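Side-chain contacts in leucine aminopeptidase (PDB 5GNE), which probably acts as a zinc-dependent aminopeptidase of the M28 family, releasing residues from the N termini of peptides: residues A28-D31 with H32-F35; P39-E42 with N43-N46; N97-A100 with Q101-L105; A112-W115 with Q116-H120; A138-F141 with K142-D146. All coordinates share one frame; numbering follows the deposited sequence.

Contact 1. Residues A28-D31 with H32-F35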
loop_
_atom_site.group_PDB
_atom_site.type_symbol
_atom_site.label_atom_id
_atom_site.label_comp_id
_atom_site.label_asym_id
_atom_site.label_seq_id
_atom_site.Cartn_x
_atom_site.Cartn_y
_atom_site.Cartn_z
ATOM N N ALA A 28 -13.407 -15.673 -18.561
ATOM C CA ALA A 28 -14.445 -14.698 -18.871
ATOM C C ALA A 28 -13.764 -13.483 -19.470
ATOM O O ALA A 28 -12.582 -13.260 -19.243
ATOM C CB ALA A 28 -15.235 -14.317 -17.633
ATOM N N GLN A 29 -14.501 -12.720 -20.264
ATOM C CA GLN A 29 -13.970 -11.544 -20.931
ATOM C C GLN A 29 -15.000 -10.456 -21.080
ATOM O O GLN A 29 -16.158 -10.749 -21.258
ATOM C CB GLN A 29 -13.430 -11.910 -22.308
ATOM C CG GLN A 29 -12.410 -10.906 -22.855
ATOM C CD GLN A 29 -11.741 -11.414 -24.105
ATOM O OE1 GLN A 29 -12.408 -11.702 -25.098
ATOM N NE2 GLN A 29 -10.413 -11.538 -24.064
ATOM N N SER A 30 -14.568 -9.197 -20.978
ATOM C CA SER A 30 -15.424 -8.028 -21.229
ATOM C C SER A 30 -14.823 -7.204 -22.370
ATOM O O SER A 30 -13.826 -7.591 -22.949
ATOM C CB SER A 30 -15.558 -7.164 -19.973
ATOM O OG SER A 30 -14.340 -6.450 -19.694
ATOM N N ASP A 31 -15.414 -6.071 -22.712
ATOM C CA ASP A 31 -14.831 -5.243 -23.762
ATOM C C ASP A 31 -13.402 -4.769 -23.387
ATOM O O ASP A 31 -12.604 -4.501 -24.280
ATOM C CB ASP A 31 -15.756 -4.075 -24.137
ATOM C CG ASP A 31 -16.052 -3.143 -22.986
ATOM O OD1 ASP A 31 -15.962 -3.569 -21.820
ATOM O OD2 ASP A 31 -16.427 -1.981 -23.260
ATOM N N HIS A 32 -13.092 -4.651 -22.091
ATOM C CA HIS A 32 -11.785 -4.122 -21.651
ATOM C C HIS A 32 -10.884 -5.086 -20.841
ATOM O O HIS A 32 -9.657 -4.926 -20.846
ATOM C CB HIS A 32 -11.991 -2.858 -20.817
ATOM C CG HIS A 32 -12.653 -1.747 -21.573
ATOM N ND1 HIS A 32 -12.115 -1.216 -22.727
ATOM C CD2 HIS A 32 -13.785 -1.046 -21.325
ATOM C CE1 HIS A 32 -12.904 -0.251 -23.172
ATOM N NE2 HIS A 32 -13.918 -0.125 -22.338
ATOM N N PHE A 33 -11.457 -6.088 -20.173
ATOM C CA PHE A 33 -10.645 -6.958 -19.320
ATOM C C PHE A 33 -10.923 -8.434 -19.559
ATOM O O PHE A 33 -12.004 -8.811 -20.078
ATOM C CB PHE A 33 -10.853 -6.622 -17.832
ATOM C CG PHE A 33 -10.417 -5.223 -17.460
ATOM C CD1 PHE A 33 -9.112 -4.961 -17.096
ATOM C CD2 PHE A 33 -11.310 -4.166 -17.515
ATOM C CE1 PHE A 33 -8.703 -3.668 -16.771
ATOM C CE2 PHE A 33 -10.917 -2.868 -17.198
ATOM C CZ PHE A 33 -9.609 -2.619 -16.824
ATOM N N SER A 34 -9.928 -9.246 -19.199
ATOM C CA SER A 34 -10.011 -10.702 -19.246
ATOM C C SER A 34 -9.711 -11.356 -17.902
ATOM O O SER A 34 -8.793 -10.937 -17.189
ATOM C CB SER A 34 -9.046 -11.251 -20.297
ATOM O OG SER A 34 -9.380 -10.714 -21.577
ATOM N N PHE A 35 -10.493 -12.378 -17.570
ATOM C CA PHE A 35 -10.276 -13.187 -16.384
ATOM C C PHE A 35 -9.671 -14.499 -16.843
ATOM O O PHE A 35 -10.304 -15.247 -17.592
ATOM C CB PHE A 35 -11.591 -13.413 -15.625
ATOM C CG PHE A 35 -11.465 -14.317 -14.420
ATOM C CD1 PHE A 35 -10.378 -14.212 -13.569
ATOM C CD2 PHE A 35 -12.467 -15.233 -14.112
ATOM C CE1 PHE A 35 -10.269 -15.019 -12.445
ATOM C CE2 PHE A 35 -12.366 -16.076 -12.985
ATOM C CZ PHE A 35 -11.274 -15.968 -12.152
#
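The tight turn of a beta hairpin joins strand 25-29 to strand 33-38 here. A28 and F35 form an antiparallel hydrogen-bonded pair: F35 N reaches A28 O at 2.8 Å, and A28 N reaches F35 O at 3.3 Å. Nearer the turn, S30 N donates to F33 O at 2.7 Å. The return bond is made by a side chain. S30 OG lies between its own backbone N and carbonyl carbon (chi1 72°), where it accepts F33 N at 2.9 Å and, less straight, H32 N at 3.2 Å, an ST turn that suits a small hydroxyl residue. Q29 and S34, a non-hydrogen-bonded pair, meet on one face of the sheet; the extended Q29 side chain brings NE2 within 2.8 Å of S34 OG, which lies in the Q29 amide plane and is also bonded to N14. On the other face the CB atoms of A28 and F35 touch, with helix 75-81 beside them. At the exposed tip, D31 CG sits 3.5 Å above the H32 ring, toward its rim, with the planes 45° apart. The serine hydroxyl thus takes up the N-H groups of H32, in the turn, and of F33, at the start of the strand, while the D31 carboxylate would tend to favour a protonated H32.

Contact 2. Residues P39-E42 with N43-N46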
loop_
_atom_site.group_PDB
_atom_site.type_symbol
_atom_site.label_atom_id
_atom_site.label_comp_id
_atom_site.label_asym_id
_atom_site.label_seq_id
_atom_site.Cartn_x
_atom_site.Cartn_y
_atom_site.Cartn_z
ATOM N N PRO A 39 -0.268 -20.199 -15.644
ATOM C CA PRO A 39 0.710 -20.527 -14.619
ATOM C C PRO A 39 1.862 -19.550 -14.744
ATOM O O PRO A 39 2.642 -19.617 -15.693
ATOM C CB PRO A 39 1.096 -21.970 -14.950
ATOM C CG PRO A 39 0.732 -22.147 -16.423
ATOM C CD PRO A 39 -0.007 -20.926 -16.896
ATOM N N ILE A 40 1.934 -18.616 -13.806
ATOM C CA ILE A 40 2.951 -17.583 -13.836
ATOM C C ILE A 40 4.332 -18.157 -13.499
ATOM O O ILE A 40 4.592 -18.540 -12.361
ATOM C CB ILE A 40 2.611 -16.460 -12.858
ATOM C CG1 ILE A 40 1.251 -15.864 -13.218
ATOM C CG2 ILE A 40 3.734 -15.387 -12.862
ATOM C CD1 ILE A 40 0.747 -14.827 -12.233
ATOM N N ASP A 41 5.188 -18.238 -14.506
ATOM C CA ASP A 41 6.560 -18.691 -14.339
ATOM C C ASP A 41 7.346 -17.404 -14.527
ATOM O O ASP A 41 6.718 -16.366 -14.676
ATOM C CB ASP A 41 6.913 -19.794 -15.345
ATOM C CG ASP A 41 6.618 -19.398 -16.791
ATOM O OD1 ASP A 41 6.327 -18.212 -17.050
ATOM O OD2 ASP A 41 6.674 -20.280 -17.676
ATOM N N GLU A 42 8.674 -17.391 -14.521
ATOM C CA GLU A 42 9.246 -16.059 -14.661
ATOM C C GLU A 42 9.322 -15.614 -16.121
ATOM O O GLU A 42 9.550 -14.439 -16.382
ATOM C CB GLU A 42 10.572 -15.897 -13.905
ATOM C CG GLU A 42 11.765 -16.719 -14.238
ATOM C CD GLU A 42 13.040 -15.944 -13.903
ATOM O OE1 GLU A 42 13.313 -15.768 -12.689
ATOM O OE2 GLU A 42 13.759 -15.510 -14.830
ATOM N N ASN A 43 9.150 -16.522 -17.071
ATOM C CA ASN A 43 8.931 -16.060 -18.440
ATOM C C ASN A 43 7.722 -15.119 -18.487
ATOM O O ASN A 43 7.800 -13.984 -18.987
ATOM C CB ASN A 43 8.707 -17.232 -19.390
ATOM C CG ASN A 43 10.004 -17.897 -19.807
ATOM O OD1 ASN A 43 10.936 -17.233 -20.276
ATOM N ND2 ASN A 43 10.077 -19.216 -19.633
ATOM N N ILE A 44 6.610 -15.581 -17.915
ATOM C CA ILE A 44 5.370 -14.807 -17.926
ATOM C C ILE A 44 5.512 -13.583 -17.024
ATOM O O ILE A 44 5.015 -12.514 -17.357
ATOM C CB ILE A 44 4.160 -15.666 -17.512
ATOM C CG1 ILE A 44 3.632 -16.434 -18.724
ATOM C CG2 ILE A 44 3.040 -14.796 -16.942
ATOM C CD1 ILE A 44 3.410 -17.900 -18.459
ATOM N N THR A 45 6.192 -13.739 -15.888
ATOM C CA THR A 45 6.510 -12.591 -15.033
ATOM C C THR A 45 7.175 -11.483 -15.847
ATOM O O THR A 45 6.831 -10.308 -15.700
ATOM C CB THR A 45 7.418 -12.975 -13.849
ATOM O OG1 THR A 45 6.730 -13.889 -12.979
ATOM C CG2 THR A 45 7.804 -11.729 -13.037
ATOM N N ASN A 46 8.106 -11.850 -16.722
ATOM C CA ASN A 46 8.831 -10.852 -17.505
ATOM C C ASN A 46 7.933 -10.138 -18.491
ATOM O O ASN A 46 8.110 -8.943 -18.748
ATOM C CB ASN A 46 10.015 -11.483 -18.234
ATOM C CG ASN A 46 11.182 -11.776 -17.301
ATOM O OD1 ASN A 46 11.696 -12.892 -17.262
ATOM N ND2 ASN A 46 11.587 -10.776 -16.527
#
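D41 O is gripped twice by T45: its backbone N donates at 2.9 Å and its OG1 at 3.0 Å, the hydroxyl coming from above the carbonyl plane. D41 is the N-cap of helix 42-55, and its side chain performs the classic capping bond, OD1 accepting I44 N at 2.8 Å. With CG held between the backbone N and the carbonyl carbon (chi1 53°), the carboxylate turns back over the first turn and is met nearly head-on by that N-H. Aspartate suits this position because it is short enough to reach an N-H that has no preceding helical carbonyl, and its charge probably interacts well with the positive end of the helix dipole. The next helical bond runs from N46 N to E42 O, at 3.0 Å. Ahead of the cap, I40 crosses both I44 and T45 at about a right angle, its CG2 lying 4.2 Å from I44 CG2. The T45 side chain, whose hydroxyl is occupied by D41, is about 8 Å from that of the zinc ligand E239. I44 reaches back along the incoming loop, and its CD1 ends 3.3 Å from P39 O.

Contact 3. Residues N97-A100 with Q101-L105; sequences NHEA and QVHSL
H103 folds back on E99, and the firm part of the contact is centred on E99 O. That oxygen accepts H103 N at 3.0 Å and H103 ND1 at 2.9 Å, the two donors arriving from opposite faces of the carbonyl plane. With its CG beside the backbone N (chi1 -76°), the imidazole swings toward the preceding turn, and E99 O lies almost exactly in the ring plane, where the N-H of the donor ND1 points. The aliphatic part of E99 lies close by, CG standing 3.4 Å from H103 ND1, whereas its carboxylate makes no bond to the ring: OE2 stays 4.1 Å from ND1. The same turn is the start of helix 99-106, with H98 as its N-cap residue and V102 N donating to H98 O at 3.0 Å in a nearly linear bond. V102 CG2 lies against that oxygen at 3.3 Å, and the branched side chain suits its buried place, where it packs on V370 and Y301. Just before the helix, the carboxylate of E371 accepts the backbone N-H groups of N97 and H98. The other side is looser. A100 and S104 are exposed, joined by the bond from S104 N to A100 O at 3.0 Å, and S104 OG lies 3.1 Å from the same A100 O. The small A100 methyl fits the exposed helix surface, and Q101, bent at its second torsion, leans toward F224.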
loop_
_atom_site.group_PDB
_atom_site.type_symbol
_atom_site.label_atom_id
_atom_site.label_comp_id
_atom_site.label_asym_id
_atom_site.label_seq_id
_atom_site.Cartn_x
_atom_site.Cartn_y
_atom_site.Cartn_z
ATOM N N ASN A 97 -9.884 20.164 13.168
ATOM C CA ASN A 97 -10.141 20.981 14.364
ATOM C C ASN A 97 -9.180 20.730 15.536
ATOM O O ASN A 97 -9.494 21.008 16.701
ATOM C CB ASN A 97 -11.599 20.733 14.784
ATOM C CG ASN A 97 -11.922 19.260 14.854
ATOM O OD1 ASN A 97 -11.068 18.401 14.575
ATOM N ND2 ASN A 97 -13.169 18.953 15.133
ATOM N N HIS A 98 -8.060 20.121 15.198
ATOM C CA HIS A 98 -7.058 19.593 16.101
ATOM C C HIS A 98 -5.653 20.134 15.858
ATOM O O HIS A 98 -4.660 19.394 16.001
ATOM C CB HIS A 98 -7.184 18.076 15.896
ATOM C CG HIS A 98 -8.480 17.550 16.411
ATOM N ND1 HIS A 98 -8.681 16.242 16.750
ATOM C CD2 HIS A 98 -9.479 18.226 17.037
ATOM C CE1 HIS A 98 -9.870 16.099 17.289
ATOM N NE2 HIS A 98 -10.334 17.312 17.561
ATOM N N GLU A 99 -5.540 21.432 15.595
ATOM C CA GLU A 99 -4.272 22.016 15.174
ATOM C C GLU A 99 -3.178 21.855 16.232
ATOM O O GLU A 99 -2.029 21.552 15.899
ATOM C CB GLU A 99 -4.434 23.505 14.832
ATOM C CG GLU A 99 -3.077 24.207 14.617
ATOM C CD GLU A 99 -3.168 25.548 13.885
ATOM O OE1 GLU A 99 -4.208 25.828 13.235
ATOM O OE2 GLU A 99 -2.155 26.285 13.900
ATOM N N ALA A 100 -3.519 22.021 17.508
ATOM C CA ALA A 100 -2.494 21.909 18.551
ATOM C C ALA A 100 -1.909 20.517 18.564
ATOM O O ALA A 100 -0.689 20.352 18.617
ATOM C CB ALA A 100 -3.058 22.246 19.886
ATOM N N GLN A 101 -2.777 19.510 18.508
ATOM C CA GLN A 101 -2.294 18.139 18.543
ATOM C C GLN A 101 -1.462 17.794 17.312
ATOM O O GLN A 101 -0.401 17.177 17.427
ATOM C CB GLN A 101 -3.455 17.155 18.701
ATOM C CG GLN A 101 -4.187 17.245 20.054
ATOM C CD GLN A 101 -5.307 18.264 20.103
ATOM O OE1 GLN A 101 -5.340 19.242 19.348
ATOM N NE2 GLN A 101 -6.232 18.044 21.021
ATOM N N VAL A 102 -1.913 18.234 16.144
ATOM C CA VAL A 102 -1.200 17.970 14.906
ATOM C C VAL A 102 0.216 18.566 14.982
ATOM O O VAL A 102 1.199 17.909 14.630
ATOM C CB VAL A 102 -1.992 18.530 13.692
ATOM C CG1 VAL A 102 -1.154 18.501 12.414
ATOM C CG2 VAL A 102 -3.314 17.740 13.506
ATOM N N HIS A 103 0.336 19.804 15.449
ATOM C CA HIS A 103 1.662 20.398 15.569
ATOM C C HIS A 103 2.532 19.712 16.613
ATOM O O HIS A 103 3.716 19.538 16.378
ATOM C CB HIS A 103 1.568 21.904 15.819
ATOM C CG HIS A 103 1.220 22.680 14.583
ATOM N ND1 HIS A 103 -0.068 22.789 14.100
ATOM C CD2 HIS A 103 2.007 23.333 13.693
ATOM C CE1 HIS A 103 -0.063 23.503 12.989
ATOM N NE2 HIS A 103 1.184 23.844 12.719
ATOM N N SER A 104 1.959 19.289 17.735
ATOM C CA SER A 104 2.730 18.527 18.725
ATOM C C SER A 104 3.337 17.313 18.071
ATOM O O SER A 104 4.499 17.002 18.312
ATOM C CB SER A 104 1.888 18.106 19.925
ATOM O OG SER A 104 1.442 19.240 20.630
ATOM N N LEU A 105 2.557 16.620 17.242
ATOM C CA LEU A 105 3.074 15.406 16.615
ATOM C C LEU A 105 4.138 15.726 15.580
ATOM O O LEU A 105 5.123 14.984 15.482
ATOM C CB LEU A 105 1.949 14.566 16.002
ATOM C CG LEU A 105 0.961 14.062 17.064
ATOM C CD1 LEU A 105 0.282 12.834 16.563
ATOM C CD2 LEU A 105 1.676 13.707 18.367
#

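Contact 4. Residues A112-W115 with Q116-H120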
loop_
_atom_site.group_PDB
_atom_site.type_symbol
_atom_site.label_atom_id
_atom_site.label_comp_id
_atom_site.label_asym_id
_atom_site.label_seq_id
_atom_site.Cartn_x
_atom_site.Cartn_y
_atom_site.Cartn_z
ATOM N N ALA A 112 15.994 11.408 11.035
ATOM C CA ALA A 112 17.075 10.430 11.064
ATOM C C ALA A 112 16.523 9.008 11.204
ATOM O O ALA A 112 17.045 8.060 10.610
ATOM C CB ALA A 112 18.042 10.738 12.196
ATOM N N LYS A 113 15.449 8.870 11.974
ATOM C CA LYS A 113 14.889 7.558 12.233
ATOM C C LYS A 113 14.254 7.038 10.941
ATOM O O LYS A 113 14.379 5.847 10.610
ATOM C CB LYS A 113 13.852 7.648 13.347
ATOM C CG LYS A 113 14.390 7.805 14.774
ATOM C CD LYS A 113 14.515 6.518 15.553
ATOM C CE LYS A 113 14.909 6.825 16.994
ATOM N NZ LYS A 113 14.724 5.646 17.878
ATOM N N ILE A 114 13.602 7.941 10.203
ATOM C CA ILE A 114 13.112 7.638 8.856
ATOM C C ILE A 114 14.224 7.102 7.966
ATOM O O ILE A 114 14.109 6.018 7.391
ATOM C CB ILE A 114 12.489 8.870 8.148
ATOM C CG1 ILE A 114 11.254 9.392 8.880
ATOM C CG2 ILE A 114 12.069 8.524 6.736
ATOM C CD1 ILE A 114 10.569 10.539 8.140
ATOM N N TRP A 115 15.301 7.876 7.854
ATOM C CA TRP A 115 16.405 7.532 6.969
ATOM C C TRP A 115 17.005 6.189 7.346
ATOM O O TRP A 115 17.290 5.372 6.466
ATOM C CB TRP A 115 17.467 8.641 6.987
ATOM C CG TRP A 115 18.493 8.517 5.900
ATOM C CD1 TRP A 115 19.781 8.054 6.016
ATOM C CD2 TRP A 115 18.285 8.774 4.507
ATOM N NE1 TRP A 115 20.396 8.068 4.787
ATOM C CE2 TRP A 115 19.495 8.497 3.839
ATOM C CE3 TRP A 115 17.191 9.234 3.757
ATOM C CZ2 TRP A 115 19.647 8.664 2.465
ATOM C CZ3 TRP A 115 17.341 9.393 2.392
ATOM C CH2 TRP A 115 18.560 9.112 1.760
ATOM N N GLN A 116 17.141 5.936 8.647
ATOM C CA GLN A 116 17.712 4.677 9.099
ATOM C C GLN A 116 16.920 3.469 8.583
ATOM O O GLN A 116 17.507 2.468 8.144
ATOM C CB GLN A 116 17.789 4.635 10.613
ATOM C CG GLN A 116 18.632 3.468 11.088
ATOM C CD GLN A 116 18.950 3.543 12.560
ATOM O OE1 GLN A 116 18.635 4.534 13.226
ATOM N NE2 GLN A 116 19.613 2.512 13.075
ATOM N N THR A 117 15.591 3.585 8.609
ATOM C CA THR A 117 14.709 2.517 8.128
ATOM C C THR A 117 14.987 2.219 6.668
ATOM O O THR A 117 15.162 1.061 6.286
ATOM C CB THR A 117 13.213 2.860 8.287
ATOM O OG1 THR A 117 12.892 3.000 9.673
ATOM C CG2 THR A 117 12.348 1.751 7.723
ATOM N N ASN A 118 15.014 3.261 5.846
ATOM C CA ASN A 118 15.356 3.081 4.444
ATOM C C ASN A 118 16.699 2.410 4.261
ATOM O O ASN A 118 16.841 1.537 3.407
ATOM C CB ASN A 118 15.348 4.408 3.711
ATOM C CG ASN A 118 13.956 4.908 3.464
ATOM O OD1 ASN A 118 13.182 4.281 2.729
ATOM N ND2 ASN A 118 13.614 6.039 4.078
ATOM N N GLN A 119 17.685 2.798 5.064
ATOM C CA GLN A 119 18.998 2.177 4.945
ATOM C C GLN A 119 18.915 0.682 5.228
ATOM O O GLN A 119 19.541 -0.106 4.536
ATOM C CB GLN A 119 20.008 2.829 5.900
ATOM C CG GLN A 119 20.392 4.246 5.537
ATOM C CD GLN A 119 21.342 4.856 6.545
ATOM O OE1 GLN A 119 21.028 4.955 7.735
ATOM N NE2 GLN A 119 22.523 5.258 6.075
ATOM N N HIS A 120 18.104 0.281 6.205
ATOM C CA HIS A 120 18.020 -1.136 6.522
ATOM C C HIS A 120 17.335 -1.937 5.407
ATOM O O HIS A 120 17.875 -2.951 4.959
ATOM C CB HIS A 120 17.295 -1.356 7.847
ATOM C CG HIS A 120 17.172 -2.802 8.228
ATOM N ND1 HIS A 120 18.223 -3.536 8.739
ATOM C CD2 HIS A 120 16.122 -3.659 8.140
ATOM C CE1 HIS A 120 17.824 -4.777 8.963
ATOM N NE2 HIS A 120 16.552 -4.876 8.615
#
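The main-chain bonds of helix 111-123 make the framework between A112 and Q119. Q116 N reaches A112 O at 2.9 Å and Q119 N reaches W115 O at 3.0 Å; the two between them, T117 N to K113 O and N118 N to I114 O, are longer, each 3.3 Å. The T117 hydroxyl joins this pattern: beside its backbone N, it makes a weak bond to K113 O, a usual habit of threonine in a helix.

W115 swings away from its own N (chi1 -168°), while Q119 takes the opposite choice, CG beside the backbone N (chi1 -69°), so the two side chains converge one turn apart and cross at about a right angle. Q119 CD then lies 3.6 Å from W115 CD1, with amide and indole planes 45° apart, an oblique van der Waals contact rather than a stack. The long glutamine reaches across to the pyrrole side of the indole, near W115 CD1 and NE1.

The polar and apolar inner side is shared by I114 and N118, which run side by side, with I114 CG2 4.0 Å from N118 ND2. The amide of the buried N118 is satisfied elsewhere, OD1 by S206 and ND2, weakly, by S210. I114 wedges between helices 355-373 and 202-221, W115 rests on the loop residues L350 and L353, and N118 faces helix 202-221, about 10 Å from the side chain of the zinc ligand D204.

Contact 5. Residues A138-F141 with K142-D146; sequences AQWF and KQQFD
The indole of W140 is sandwiched. On one face lies Q144, its amide only 7° from parallel with the ring, and its CG makes a CH-pi contact 3.5 Å from the centroid of the six-membered ring, almost on the normal. The imidazole of H120 also stacks with the indole. Q144 OE1 comes within 3.3 Å of W140 NE1 but sits above the ring, so this is no hydrogen bond. Two bends shape the glutamine: CG beside the backbone N (chi1 -63°) and a second turn of like size (chi2 -62°) curl the chain back over the indole one helical turn earlier. Its amide can thus lie flat on an aromatic face while its methylene packs. At its edge the F145 ring has D146 OD1 in its plane, and its ring also meets that of F220 obliquely.

The backbone of helix 132-151 runs underneath in regular fashion. Q144 N donates to W140 O at 2.8 Å, and F145 N to F141 O at 3.1 Å. In the next i to i+4 pair, K142 and D146 form a salt bridge, NZ to OD2 at 3.0 Å, on the syn side of the carboxylate. The lysine chain is extended until its last torsion, which bends NZ toward the acid. S159 OG bonds both K142 NZ and D146 OD1, tying this pair to strand 157-164. Among its neighbours, F141 is buried between V173 of strand 170-177 and helix 202-221, F145 packs on strands 157-164 and 170-177, and W140 faces T117 and L121 of helix 111-123.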
loop_
_atom_site.group_PDB
_atom_site.type_symbol
_atom_site.label_atom_id
_atom_site.label_comp_id
_atom_site.label_asym_id
_atom_site.label_seq_id
_atom_site.Cartn_x
_atom_site.Cartn_y
_atom_site.Cartn_z
ATOM N N ALA A 138 9.750 -8.815 6.310
ATOM C CA ALA A 138 8.454 -8.851 6.970
ATOM C C ALA A 138 8.646 -9.087 8.460
ATOM O O ALA A 138 8.056 -8.392 9.283
ATOM C CB ALA A 138 7.566 -9.917 6.357
ATOM N N GLN A 139 9.483 -10.058 8.810
ATOM C CA GLN A 139 9.735 -10.347 10.225
ATOM C C GLN A 139 10.338 -9.157 10.935
ATOM O O GLN A 139 9.974 -8.848 12.067
ATOM C CB GLN A 139 10.635 -11.572 10.392
ATOM C CG GLN A 139 9.986 -12.820 9.862
ATOM C CD GLN A 139 10.917 -13.991 9.801
ATOM O OE1 GLN A 139 12.100 -13.849 9.494
ATOM N NE2 GLN A 139 10.390 -15.173 10.093
ATOM N N TRP A 140 11.281 -8.511 10.270
ATOM C CA TRP A 140 11.878 -7.282 10.772
ATOM C C TRP A 140 10.816 -6.233 11.146
ATOM O O TRP A 140 10.812 -5.683 12.249
ATOM C CB TRP A 140 12.857 -6.730 9.737
ATOM C CG TRP A 140 13.603 -5.545 10.216
ATOM C CD1 TRP A 140 14.711 -5.542 11.020
ATOM C CD2 TRP A 140 13.320 -4.176 9.916
ATOM N NE1 TRP A 140 15.128 -4.259 11.239
ATOM C CE2 TRP A 140 14.291 -3.396 10.583
ATOM C CE3 TRP A 140 12.340 -3.530 9.151
ATOM C CZ2 TRP A 140 14.317 -2.002 10.507
ATOM C CZ3 TRP A 140 12.358 -2.140 9.082
ATOM C CH2 TRP A 140 13.339 -1.392 9.759
ATOM N N PHE A 141 9.921 -5.964 10.207
ATOM C CA PHE A 141 8.892 -4.965 10.395
ATOM C C PHE A 141 8.069 -5.251 11.635
ATOM O O PHE A 141 7.847 -4.360 12.458
ATOM C CB PHE A 141 7.981 -4.917 9.160
ATOM C CG PHE A 141 6.840 -3.952 9.276
ATOM C CD1 PHE A 141 5.621 -4.362 9.805
ATOM C CD2 PHE A 141 6.977 -2.650 8.827
ATOM C CE1 PHE A 141 4.560 -3.486 9.915
ATOM C CE2 PHE A 141 5.927 -1.756 8.908
ATOM C CZ PHE A 141 4.704 -2.174 9.461
ATOM N N LYS A 142 7.662 -6.512 11.789
ATOM C CA LYS A 142 6.820 -6.922 12.914
ATOM C C LYS A 142 7.546 -6.624 14.212
ATOM O O LYS A 142 6.984 -6.079 15.162
ATOM C CB LYS A 142 6.459 -8.410 12.833
ATOM C CG LYS A 142 5.327 -8.795 13.794
ATOM C CD LYS A 142 5.192 -10.296 14.020
ATOM C CE LYS A 142 4.060 -10.591 14.998
ATOM N NZ LYS A 142 4.458 -10.313 16.416
ATOM N N GLN A 143 8.803 -7.011 14.243
ATOM C CA GLN A 143 9.615 -6.842 15.431
ATOM C C GLN A 143 9.878 -5.364 15.733
ATOM O O GLN A 143 9.941 -4.979 16.902
ATOM C CB GLN A 143 10.905 -7.633 15.267
ATOM C CG GLN A 143 12.055 -7.158 16.087
ATOM C CD GLN A 143 13.323 -7.829 15.645
ATOM O OE1 GLN A 143 13.474 -9.042 15.791
ATOM N NE2 GLN A 143 14.228 -7.057 15.051
ATOM N N GLN A 144 10.013 -4.534 14.694
ATOM C CA GLN A 144 10.142 -3.079 14.904
ATOM C C GLN A 144 8.910 -2.521 15.616
ATOM O O GLN A 144 9.008 -1.627 16.451
ATOM C CB GLN A 144 10.335 -2.324 13.590
ATOM C CG GLN A 144 11.589 -2.657 12.831
ATOM C CD GLN A 144 12.843 -2.319 13.603
ATOM O OE1 GLN A 144 13.578 -3.213 14.010
ATOM N NE2 GLN A 144 13.091 -1.027 13.817
ATOM N N PHE A 145 7.745 -3.066 15.292
ATOM C CA PHE A 145 6.525 -2.614 15.938
ATOM C C PHE A 145 6.493 -3.122 17.373
ATOM O O PHE A 145 6.327 -2.336 18.305
ATOM C CB PHE A 145 5.280 -3.099 15.184
ATOM C CG PHE A 145 3.984 -2.676 15.827
ATOM C CD1 PHE A 145 3.406 -1.457 15.505
ATOM C CD2 PHE A 145 3.352 -3.486 16.770
ATOM C CE1 PHE A 145 2.206 -1.057 16.110
ATOM C CE2 PHE A 145 2.157 -3.094 17.375
ATOM C CZ PHE A 145 1.589 -1.880 17.047
ATOM N N ASP A 146 6.671 -4.430 17.541
ATOM C CA ASP A 146 6.659 -5.052 18.863
ATOM C C ASP A 146 7.625 -4.360 19.819
ATOM O O ASP A 146 7.270 -4.046 20.965
ATOM C CB ASP A 146 7.011 -6.539 18.760
ATOM C CG ASP A 146 6.064 -7.308 17.872
ATOM O OD1 ASP A 146 4.904 -6.868 17.707
ATOM O OD2 ASP A 146 6.491 -8.353 17.332
#

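From the N terminus the contacts follow one another in series, none nesting or crossing. Contact 1 closes the hairpin between strands 25-29 and 33-38 of the small antiparallel sheet, and the second strand leads through a short loop into contact 2, which caps helix 42-55. After a long passage across the molecule, contact 3 starts helix 99-106, about 48 Å centre to centre from contact 1. Contact 4 lies within the next helix, 111-123, and contact 5 within helix 132-151. These last two meet directly, through H120 and T117 against W140. Contacts 4 and 5 thus bind adjacent helices, which pack on helix 202-221 and, from contact 5, on strands 157-164 and 170-177 at one edge of the mixed sheet.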